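Local coordinates for protein heat-inducible transcription repressor HrcA (Thermotoga maritima, PDB 1STZ) that probably represses the class I heat-shock operons grpE-dnaK-dnaJ and groELS, acting as a DNA-binding negative regulator of transcription, at residues Lys293-Gly297 against Glu298-Gly302; Gly235-Asn238 against Leu239-Glu243; Ser214-Leu217 against Arg218-Ser222; Lys60-Tyr64 against Leu65-Tyr69. One frame throughout, in Å; residues are numbered along the deposited sequence.

Contact 1 (Lys293-Gly297 against Glu298-Gly302); sequences KYFKG and ESPIG
Lys296 and Ser299 close the tip of a beta hairpin with a reciprocal pair of backbone hydrogen bonds, Lys296 N to Ser299 O at 2.8 Å and Ser299 N to Lys296 O at 3.2 Å. They are the first and last residues of a type II' turn in which Gly297 supplies the positive phi. Farther from the tip, Tyr294 bonds to two residues in a row: its O accepts from Ile301 N at 2.9 Å, and its N donates to Gly302 O at 3.0 Å. Ile301 and Gly302 thus both face Tyr294, a classic beta bulge. A water 2.7 Å from Lys296 NZ also bonds to Ser299 OG.

Side chains pack on both faces. With CG between its backbone N and carbonyl carbon (chi1 67°), the Tyr294 ring folds over the bulge, Gly302 N over one face and Ile301 CG2 3.7 Å from Tyr294 CE1. Phe295 CE2 meets Pro300 CB on the other face at 4.0 Å, and Lys293 CD runs beside Pro300 CB at 3.6 Å.

Strands 287-296 and 299-309, neighbours in the five-stranded antiparallel sheet, form this hairpin; Tyr294 packs on helix 314-334, its OH bonded to Glu138 O.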
loop_
_atom_site.group_PDB
_atom_site.type_symbol
_atom_site.label_atom_id
_atom_site.label_comp_id
_atom_site.label_asym_id
_atom_site.label_seq_id
_atom_site.Cartn_x
_atom_site.Cartn_y
_atom_site.Cartn_z
ATOM N N LYS A 293 19.564 -7.257 13.529
ATOM C CA LYS A 293 18.751 -8.352 14.036
ATOM C C LYS A 293 17.366 -7.867 14.398
ATOM O O LYS A 293 17.187 -6.708 14.740
ATOM C CB LYS A 293 19.403 -8.967 15.258
ATOM C CG LYS A 293 20.821 -9.440 15.044
ATOM C CD LYS A 293 21.272 -10.310 16.194
ATOM C CE LYS A 293 22.738 -10.659 16.117
ATOM N NZ LYS A 293 23.569 -9.549 16.625
ATOM N N TYR A 294 16.393 -8.768 14.318
ATOM C CA TYR A 294 15.075 -8.554 14.890
ATOM C C TYR A 294 14.970 -9.405 16.159
ATOM O O TYR A 294 15.609 -10.458 16.261
ATOM C CB TYR A 294 13.953 -8.835 13.868
ATOM C CG TYR A 294 13.770 -10.262 13.420
ATOM C CD1 TYR A 294 12.718 -11.039 13.895
ATOM C CD2 TYR A 294 14.593 -10.814 12.464
ATOM C CE1 TYR A 294 12.549 -12.354 13.473
ATOM C CE2 TYR A 294 14.434 -12.129 12.036
ATOM C CZ TYR A 294 13.414 -12.889 12.527
ATOM O OH TYR A 294 13.271 -14.194 12.075
ATOM N N PHE A 295 14.193 -8.916 17.121
ATOM C CA PHE A 295 14.202 -9.418 18.480
ATOM C C PHE A 295 12.809 -9.778 18.983
ATOM O O PHE A 295 11.806 -9.190 18.589
ATOM C CB PHE A 295 14.738 -8.341 19.444
ATOM C CG PHE A 295 16.190 -7.987 19.250
ATOM C CD1 PHE A 295 16.573 -7.122 18.245
ATOM C CD2 PHE A 295 17.159 -8.492 20.102
ATOM C CE1 PHE A 295 17.918 -6.787 18.063
ATOM C CE2 PHE A 295 18.490 -8.156 19.948
ATOM C CZ PHE A 295 18.876 -7.297 18.927
ATOM N N LYS A 296 12.783 -10.722 19.917
ATOM C CA LYS A 296 11.653 -10.930 20.808
ATOM C C LYS A 296 12.050 -10.413 22.177
ATOM O O LYS A 296 12.643 -11.126 22.969
ATOM C CB LYS A 296 11.310 -12.418 20.856
ATOM C CG LYS A 296 10.218 -12.786 21.852
ATOM C CD LYS A 296 10.222 -14.285 22.174
ATOM C CE LYS A 296 11.464 -14.734 22.926
ATOM N NZ LYS A 296 11.592 -14.034 24.238
ATOM N N GLY A 297 11.739 -9.155 22.456
ATOM C CA GLY A 297 12.187 -8.514 23.680
ATOM C C GLY A 297 13.672 -8.230 23.570
ATOM O O GLY A 297 14.103 -7.562 22.635
ATOM N N GLU A 298 14.456 -8.744 24.517
ATOM C CA GLU A 298 15.919 -8.646 24.449
ATOM C C GLU A 298 16.577 -9.785 23.640
ATOM O O GLU A 298 17.754 -9.703 23.321
ATOM C CB GLU A 298 16.519 -8.621 25.862
ATOM C CG GLU A 298 15.914 -7.568 26.790
ATOM C CD GLU A 298 16.417 -6.160 26.505
ATOM O OE1 GLU A 298 16.536 -5.367 27.465
ATOM O OE2 GLU A 298 16.695 -5.834 25.332
ATOM N N SER A 299 15.824 -10.834 23.312
ATOM C CA SER A 299 16.384 -12.014 22.625
ATOM C C SER A 299 16.405 -11.888 21.102
ATOM O O SER A 299 15.357 -11.748 20.502
ATOM C CB SER A 299 15.580 -13.267 23.007
ATOM O OG SER A 299 15.907 -13.658 24.326
ATOM N N PRO A 300 17.567 -11.961 20.459
ATOM C CA PRO A 300 17.603 -11.928 18.990
ATOM C C PRO A 300 16.984 -13.198 18.409
ATOM O O PRO A 300 17.332 -14.284 18.839
ATOM C CB PRO A 300 19.099 -11.865 18.646
ATOM C CG PRO A 300 19.844 -11.902 19.904
ATOM C CD PRO A 300 18.906 -12.094 21.042
ATOM N N ILE A 301 16.064 -13.055 17.477
ATOM C CA ILE A 301 15.451 -14.201 16.814
ATOM C C ILE A 301 16.184 -14.573 15.522
ATOM O O ILE A 301 16.323 -15.761 15.207
ATOM C CB ILE A 301 13.992 -13.917 16.519
ATOM C CG1 ILE A 301 13.219 -13.610 17.806
ATOM C CG2 ILE A 301 13.345 -15.102 15.802
ATOM C CD1 ILE A 301 13.452 -14.630 18.929
ATOM N N GLY A 302 16.631 -13.557 14.783
ATOM C CA GLY A 302 17.376 -13.754 13.545
ATOM C C GLY A 302 18.017 -12.470 13.030
ATOM O O GLY A 302 17.731 -11.378 13.510
HETATM O O HOH W 1 13.563 -13.029 25.827
#

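Contact 2 (Gly235-Asn238 against Leu239-Glu243); sequences GLEN and LLKDE
Asn238 O and Lys241 N are joined by a 3.2 Å hydrogen bond with an angle of 137° at the hydrogen, and Lys241 N is shared with Glu237 O, a weaker partner at 3.3 Å, so this short helix mixes i-to-i+3 with i-to-i+4 bonding. Leu239 N makes a weak 3.1 Å bond to Leu236 O, beside the shorter bond of 2.9 Å from Asn238 N to Gly235 O. Side chains follow the same turns. Leu239 CB lies 3.5 Å from Leu236 O, and Leu240 CG approaches Leu236 O to 3.8 Å. Lys241 bends at chi2 (-86°) and again at chi4, turning NZ back toward the Glu237 carboxylate. Lys241 NZ stops 4.2 Å from Glu237 OE2; these are opposite charges that may attract weakly, too far apart for a salt bridge.

The arrangement is a short helix, 236-241, that follows directly on strand 231-234 and has Gly235 at its N-cap. Asn238 turns back toward that cap: with CG opposite its carbonyl carbon (chi1 -59°), the amide Asn238 ND2 sits 3.4 Å from Gly235 CA, where a glycine presents no side chain, and is held there by a hydrogen bond to Gly133 O.

The two leucines have different partners. Leu239 packs on Tyr134 and on Leu253 of helix 247-256. Leu240 meets Leu240 of the second subunit, while its backbone O accepts a hydrogen bond from Arg251 NE of that subunit. Asp242 OD1 is hydrogen-bonded to Thr244 OG1.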
loop_
_atom_site.group_PDB
_atom_site.type_symbol
_atom_site.label_atom_id
_atom_site.label_comp_id
_atom_site.label_asym_id
_atom_site.label_seq_id
_atom_site.Cartn_x
_atom_site.Cartn_y
_atom_site.Cartn_z
ATOM N N GLY A 235 13.983 -10.174 -3.984
ATOM C CA GLY A 235 14.629 -9.120 -4.748
ATOM C C GLY A 235 15.837 -9.502 -5.616
ATOM O O GLY A 235 16.613 -8.629 -6.035
ATOM N N LEU A 236 16.024 -10.780 -5.907
ATOM C CA LEU A 236 17.127 -11.173 -6.809
ATOM C C LEU A 236 17.073 -10.411 -8.140
ATOM O O LEU A 236 18.105 -9.997 -8.687
ATOM C CB LEU A 236 17.128 -12.672 -7.050
ATOM C CG LEU A 236 18.142 -13.178 -8.085
ATOM C CD1 LEU A 236 19.562 -12.733 -7.735
ATOM C CD2 LEU A 236 18.013 -14.709 -8.187
ATOM N N GLU A 237 15.855 -10.201 -8.611
ATOM C CA GLU A 237 15.561 -9.445 -9.815
ATOM C C GLU A 237 16.111 -8.022 -9.807
ATOM O O GLU A 237 16.533 -7.525 -10.857
ATOM C CB GLU A 237 14.038 -9.414 -10.009
ATOM C CG GLU A 237 13.553 -8.625 -11.197
ATOM C CD GLU A 237 12.107 -8.934 -11.535
ATOM O OE1 GLU A 237 11.305 -9.174 -10.590
ATOM O OE2 GLU A 237 11.778 -8.935 -12.749
ATOM N N ASN A 238 16.118 -7.375 -8.636
ATOM C CA ASN A 238 16.667 -6.021 -8.508
ATOM C C ASN A 238 18.152 -5.968 -8.838
ATOM O O ASN A 238 18.617 -5.028 -9.451
ATOM C CB ASN A 238 16.449 -5.468 -7.100
ATOM C CG ASN A 238 14.977 -5.415 -6.705
ATOM O OD1 ASN A 238 14.136 -5.053 -7.506
ATOM N ND2 ASN A 238 14.673 -5.785 -5.464
ATOM N N LEU A 239 18.908 -6.972 -8.422
ATOM C CA LEU A 239 20.340 -7.004 -8.712
ATOM C C LEU A 239 20.634 -7.083 -10.206
ATOM O O LEU A 239 21.616 -6.499 -10.678
ATOM C CB LEU A 239 21.014 -8.162 -7.998
ATOM C CG LEU A 239 20.903 -8.083 -6.490
ATOM C CD1 LEU A 239 21.741 -9.190 -5.867
ATOM C CD2 LEU A 239 21.291 -6.685 -5.967
ATOM N N LEU A 240 19.768 -7.779 -10.944
ATOM C CA LEU A 240 19.895 -7.899 -12.399
ATOM C C LEU A 240 19.531 -6.631 -13.178
ATOM O O LEU A 240 19.947 -6.471 -14.325
ATOM C CB LEU A 240 19.011 -9.031 -12.906
ATOM C CG LEU A 240 19.173 -10.400 -12.267
ATOM C CD1 LEU A 240 18.019 -11.278 -12.713
ATOM C CD2 LEU A 240 20.492 -10.999 -12.682
ATOM N N LYS A 241 18.728 -5.751 -12.594
ATOM C CA LYS A 241 18.362 -4.497 -13.266
ATOM C C LYS A 241 19.402 -3.409 -13.047
ATOM O O LYS A 241 19.397 -2.395 -13.733
ATOM C CB LYS A 241 17.008 -3.980 -12.760
ATOM C CG LYS A 241 15.821 -4.652 -13.372
ATOM C CD LYS A 241 15.411 -3.998 -14.692
ATOM C CE LYS A 241 13.944 -4.225 -14.977
ATOM N NZ LYS A 241 13.371 -5.245 -14.055
ATOM N N ASP A 242 20.287 -3.630 -12.091
ATOM C CA ASP A 242 21.305 -2.655 -11.715
ATOM C C ASP A 242 22.572 -2.700 -12.597
ATOM O O ASP A 242 23.400 -3.619 -12.499
ATOM C CB ASP A 242 21.667 -2.890 -10.254
ATOM C CG ASP A 242 22.391 -1.738 -9.654
ATOM O OD1 ASP A 242 23.062 -1.017 -10.431
ATOM O OD2 ASP A 242 22.341 -1.478 -8.420
ATOM N N GLU A 243 22.741 -1.657 -13.409
ATOM C CA GLU A 243 23.781 -1.602 -14.432
ATOM C C GLU A 243 25.189 -1.595 -13.867
ATOM O O GLU A 243 26.136 -1.888 -14.577
ATOM C CB GLU A 243 23.592 -0.370 -15.340
ATOM C CG GLU A 243 23.792 -0.656 -16.825
ATOM C CD GLU A 243 25.233 -0.476 -17.320
ATOM O OE1 GLU A 243 25.965 0.435 -16.844
ATOM O OE2 GLU A 243 25.634 -1.239 -18.232
#

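Contact 3 (Ser214-Leu217 against Arg218-Ser222); sequences SGFL and RLIES
Phe216 and Ile220, one helical turn apart, make an unusually close side-chain contact: Ile220 CD1 is 3.3 Å from Phe216 CE2 and 3.6 Å from Phe216 CZ. The two side chains cross obliquely. A chi1 of -171° on Phe216 carries the ring along the helix toward Ile220, and the same pair is tied by the backbone, Ile220 N donating to Phe216 O (N-H...O angle 159°). Outside the helix the ring also meets Trp184, and Ile187 packs against it.

Arg218 takes the exposed side. Its chain bends at chi3 and folds back over the start of the helix, so that one face of the guanidinium lies over Gly215 CA, 4.2 Å from Arg218 CZ. Arg218 NE comes within 3.6 Å of Ser214 O, the oxygen that also accepts the Arg218 backbone N at 3.1 Å. Arg218 CB sits beside the carbonyl oxygens of Ser214 and Gly215 in the first turn.

Leu217 is buried and turned from the following turn toward helix 184-195, where Gln190 and Leu191 receive it. Leu217 O accepts Glu221 N at 3.1 Å; Glu221 itself forms a salt bridge to Lys212. Leu219 packs on Pro112 of the second subunit. At the other end, Leu217 N makes a weak bond to Ser214 OG at 3.3 Å, the signature of a serine N-cap opening an amphipathic alpha helix, with Leu217 and Ile220 buried against helix 184-195 and Arg218 and Ser222 on the exposed side.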
loop_
_atom_site.group_PDB
_atom_site.type_symbol
_atom_site.label_atom_id
_atom_site.label_comp_id
_atom_site.label_asym_id
_atom_site.label_seq_id
_atom_site.Cartn_x
_atom_site.Cartn_y
_atom_site.Cartn_z
ATOM N N SER A 214 1.624 -44.647 11.270
ATOM C CA SER A 214 0.463 -44.681 10.370
ATOM C C SER A 214 0.650 -43.714 9.188
ATOM O O SER A 214 1.571 -42.899 9.178
ATOM C CB SER A 214 -0.821 -44.335 11.129
ATOM O OG SER A 214 -0.931 -42.928 11.303
ATOM N N GLY A 215 -0.235 -43.819 8.198
ATOM C CA GLY A 215 -0.123 -43.038 6.977
ATOM C C GLY A 215 -0.411 -41.564 7.183
ATOM O O GLY A 215 0.249 -40.720 6.592
ATOM N N PHE A 216 -1.408 -41.262 8.012
ATOM C CA PHE A 216 -1.762 -39.880 8.312
ATOM C C PHE A 216 -0.688 -39.208 9.161
ATOM O O PHE A 216 -0.377 -38.042 8.955
ATOM C CB PHE A 216 -3.120 -39.786 9.013
ATOM C CG PHE A 216 -3.618 -38.372 9.156
ATOM C CD1 PHE A 216 -4.225 -37.728 8.089
ATOM C CD2 PHE A 216 -3.448 -37.680 10.340
ATOM C CE1 PHE A 216 -4.667 -36.429 8.206
ATOM C CE2 PHE A 216 -3.880 -36.374 10.462
ATOM C CZ PHE A 216 -4.487 -35.744 9.394
ATOM N N LEU A 217 -0.127 -39.955 10.106
ATOM C CA LEU A 217 0.934 -39.454 10.972
ATOM C C LEU A 217 2.205 -39.150 10.172
ATOM O O LEU A 217 2.948 -38.223 10.502
ATOM C CB LEU A 217 1.219 -40.452 12.103
ATOM C CG LEU A 217 0.364 -40.327 13.373
ATOM C CD1 LEU A 217 0.936 -39.250 14.288
ATOM C CD2 LEU A 217 -1.086 -39.990 13.069
ATOM N N ARG A 218 2.434 -39.917 9.110
ATOM C CA ARG A 218 3.550 -39.679 8.187
ATOM C C ARG A 218 3.335 -38.383 7.409
ATOM O O ARG A 218 4.285 -37.667 7.103
ATOM C CB ARG A 218 3.670 -40.843 7.195
ATOM C CG ARG A 218 5.090 -41.350 6.941
ATOM C CD ARG A 218 5.127 -42.706 6.208
ATOM N NE ARG A 218 4.210 -43.659 6.828
ATOM C CZ ARG A 218 3.626 -44.687 6.213
ATOM N NH1 ARG A 218 3.860 -44.952 4.930
ATOM N NH2 ARG A 218 2.798 -45.467 6.898
ATOM N N LEU A 219 2.080 -38.110 7.068
ATOM C CA LEU A 219 1.712 -36.871 6.391
ATOM C C LEU A 219 2.064 -35.694 7.281
ATOM O O LEU A 219 2.706 -34.746 6.832
ATOM C CB LEU A 219 0.208 -36.851 6.072
ATOM C CG LEU A 219 -0.314 -36.100 4.834
ATOM C CD1 LEU A 219 -1.783 -35.692 5.021
ATOM C CD2 LEU A 219 0.522 -34.896 4.458
ATOM N N ILE A 220 1.658 -35.771 8.547
ATOM C CA ILE A 220 1.922 -34.695 9.510
ATOM C C ILE A 220 3.418 -34.441 9.677
ATOM O O ILE A 220 3.836 -33.288 9.744
ATOM C CB ILE A 220 1.222 -34.971 10.889
ATOM C CG1 ILE A 220 -0.100 -34.208 10.981
ATOM C CG2 ILE A 220 2.107 -34.555 12.072
ATOM C CD1 ILE A 220 -1.134 -34.641 9.979
ATOM N N GLU A 221 4.216 -35.507 9.729
ATOM C CA GLU A 221 5.672 -35.383 9.879
ATOM C C GLU A 221 6.291 -34.658 8.688
ATOM O O GLU A 221 7.230 -33.882 8.861
ATOM C CB GLU A 221 6.346 -36.755 10.071
ATOM C CG GLU A 221 7.852 -36.753 9.797
ATOM C CD GLU A 221 8.615 -37.878 10.476
ATOM O OE1 GLU A 221 8.119 -39.029 10.510
ATOM O OE2 GLU A 221 9.741 -37.602 10.962
ATOM N N SER A 222 5.788 -34.908 7.480
ATOM C CA SER A 222 6.299 -34.206 6.293
ATOM C C SER A 222 5.853 -32.741 6.225
ATOM O O SER A 222 6.576 -31.906 5.674
ATOM C CB SER A 222 5.912 -34.944 5.005
ATOM O OG SER A 222 4.509 -34.941 4.793
#

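Contact 4 (Lys60-Tyr64 against Leu65-Tyr69); sequences KKLEY and LGYIY
Leu62 O and Tyr67 N, joined by a 2.9 Å hydrogen bond, close a Schellman motif at the end of helix 52-64. A second, weaker bond runs from Gly66 N to Glu63 O at 3.2 Å, and Gly66 takes the positive phi that turns the chain out of the helix. Three helices followed by the small hairpin of strands 68-69 and 78-79 fit the winged-helix fold, in which the last of the three helices usually reads DNA; the motif would then join that helix to the wing.

Leu65 can be followed outward along its side chain. Leu65 CB lies 3.6 Å from Lys61 O, the oxygen that also receives Leu65 N. Leu65 CG comes closer to Lys61 O, at 3.4 Å. There the chain forks: Leu65 CD1 approaches the aliphatic Lys61 CG at 4.2 Å, and Leu65 CD2 reaches Tyr64 CD2 at 3.9 Å.

On the buried side, Leu62 receives both residues that follow the turn. The Tyr67 side chain crosses it at about a right angle, with Leu62 O near the plane of the ring at its edge, and Lys82 makes a cation-pi contact with that ring. Ile68, its CG1 held between backbone N and carbonyl carbon (chi1 61°), sends CD1 to Leu62 CB at 3.7 Å. Beside it, Glu63 CA directs a C-H toward Ile68 O, 3.6 Å away, with an angle of 148° at the hydrogen.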
loop_
_atom_site.group_PDB
_atom_site.type_symbol
_atom_site.label_atom_id
_atom_site.label_comp_id
_atom_site.label_asym_id
_atom_site.label_seq_id
_atom_site.Cartn_x
_atom_site.Cartn_y
_atom_site.Cartn_z
ATOM N N LYS A 60 41.869 17.604 -5.805
ATOM C CA LYS A 60 43.233 17.078 -5.745
ATOM C C LYS A 60 43.518 16.608 -4.316
ATOM O O LYS A 60 44.066 15.524 -4.103
ATOM C CB LYS A 60 44.252 18.144 -6.173
ATOM C CG LYS A 60 45.062 17.800 -7.436
ATOM C CD LYS A 60 44.260 18.036 -8.724
ATOM C CE LYS A 60 43.423 16.814 -9.124
ATOM N NZ LYS A 60 41.956 16.998 -8.828
ATOM N N LYS A 61 43.134 17.431 -3.341
ATOM C CA LYS A 61 43.262 17.066 -1.935
ATOM C C LYS A 61 42.430 15.823 -1.583
ATOM O O LYS A 61 42.870 14.970 -0.824
ATOM C CB LYS A 61 42.868 18.245 -1.045
ATOM C CG LYS A 61 43.069 17.996 0.447
ATOM C CD LYS A 61 42.915 19.292 1.247
ATOM C CE LYS A 61 43.502 19.178 2.649
ATOM N NZ LYS A 61 43.355 20.453 3.416
ATOM N N LEU A 62 41.233 15.718 -2.146
ATOM C CA LEU A 62 40.343 14.590 -1.857
ATOM C C LEU A 62 40.934 13.284 -2.382
ATOM O O LEU A 62 40.842 12.231 -1.733
ATOM C CB LEU A 62 38.973 14.831 -2.481
ATOM C CG LEU A 62 38.103 15.882 -1.783
ATOM C CD1 LEU A 62 36.835 16.137 -2.593
ATOM C CD2 LEU A 62 37.761 15.462 -0.361
ATOM N N GLU A 63 41.522 13.367 -3.566
ATOM C CA GLU A 63 42.211 12.247 -4.182
ATOM C C GLU A 63 43.512 11.885 -3.441
ATOM O O GLU A 63 43.838 10.711 -3.293
ATOM C CB GLU A 63 42.527 12.585 -5.636
ATOM C CG GLU A 63 43.364 11.531 -6.321
ATOM C CD GLU A 63 43.317 11.636 -7.824
ATOM O OE1 GLU A 63 43.718 10.656 -8.480
ATOM O OE2 GLU A 63 42.893 12.694 -8.350
ATOM N N TYR A 64 44.243 12.890 -2.977
ATOM C CA TYR A 64 45.449 12.662 -2.199
ATOM C C TYR A 64 45.137 11.910 -0.894
ATOM O O TYR A 64 45.935 11.084 -0.449
ATOM C CB TYR A 64 46.156 14.006 -1.922
ATOM C CG TYR A 64 47.426 13.886 -1.125
ATOM C CD1 TYR A 64 48.660 13.749 -1.754
ATOM C CD2 TYR A 64 47.397 13.907 0.267
ATOM C CE1 TYR A 64 49.834 13.641 -1.008
ATOM C CE2 TYR A 64 48.568 13.801 1.024
ATOM C CZ TYR A 64 49.774 13.655 0.380
ATOM O OH TYR A 64 50.923 13.544 1.122
ATOM N N LEU A 65 43.972 12.184 -0.299
ATOM C CA LEU A 65 43.567 11.548 0.955
ATOM C C LEU A 65 42.777 10.257 0.739
ATOM O O LEU A 65 42.397 9.595 1.701
ATOM C CB LEU A 65 42.749 12.517 1.802
ATOM C CG LEU A 65 43.495 13.775 2.249
ATOM C CD1 LEU A 65 42.545 14.671 3.031
ATOM C CD2 LEU A 65 44.721 13.430 3.074
ATOM N N GLY A 66 42.539 9.907 -0.522
ATOM C CA GLY A 66 41.986 8.608 -0.888
ATOM C C GLY A 66 40.474 8.513 -0.930
ATOM O O GLY A 66 39.943 7.408 -0.915
ATOM N N TYR A 67 39.790 9.654 -0.976
ATOM C CA TYR A 67 38.325 9.713 -0.982
ATOM C C TYR A 67 37.721 9.487 -2.363
ATOM O O TYR A 67 36.562 9.069 -2.471
ATOM C CB TYR A 67 37.840 11.065 -0.438
ATOM C CG TYR A 67 38.018 11.207 1.059
ATOM C CD1 TYR A 67 38.956 12.080 1.600
ATOM C CD2 TYR A 67 37.259 10.443 1.932
ATOM C CE1 TYR A 67 39.112 12.193 2.975
ATOM C CE2 TYR A 67 37.411 10.552 3.306
ATOM C CZ TYR A 67 38.327 11.419 3.816
ATOM O OH TYR A 67 38.461 11.499 5.175
ATOM N N ILE A 68 38.506 9.775 -3.406
ATOM C CA ILE A 68 38.068 9.672 -4.797
ATOM C C ILE A 68 39.216 9.242 -5.706
ATOM O O ILE A 68 40.383 9.407 -5.362
ATOM C CB ILE A 68 37.514 11.017 -5.285
ATOM C CG1 ILE A 68 38.588 12.115 -5.236
ATOM C CG2 ILE A 68 36.294 11.430 -4.471
ATOM C CD1 ILE A 68 38.136 13.448 -5.861
ATOM N N TYR A 69 38.886 8.715 -6.878
ATOM C CA TYR A 69 39.890 8.379 -7.887
ATOM C C TYR A 69 39.500 8.839 -9.288
ATOM O O TYR A 69 38.362 9.151 -9.551
ATOM C CB TYR A 69 40.187 6.868 -7.883
ATOM C CG TYR A 69 39.142 5.970 -8.511
ATOM C CD1 TYR A 69 39.264 5.538 -9.820
ATOM C CD2 TYR A 69 38.047 5.510 -7.771
ATOM C CE1 TYR A 69 38.310 4.691 -10.390
ATOM C CE2 TYR A 69 37.092 4.662 -8.331
ATOM C CZ TYR A 69 37.233 4.262 -9.628
ATOM O OH TYR A 69 36.297 3.440 -10.172
#

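Each contact lies within one unbroken run of chain, yet the chemistry changes with the element. Contacts 2 and 3 are turns of two separate helices, their centres about 41 Å apart: contact 3 has regular i-to-i+4 bonds, contact 2 weaker mixed ones, and both touch the second subunit. Contact 4 ends a helix and leads into a strand, whereas contact 1 joins two adjacent strands of the five-stranded sheet through a tight turn and lies largely at the surface. The other three are partly buried. Contacts 3 and 4, about 65 Å between centres, lie on opposite sides of the chain's centre; contacts 1, 2 and 3 belong to the C-terminal domain of HrcA.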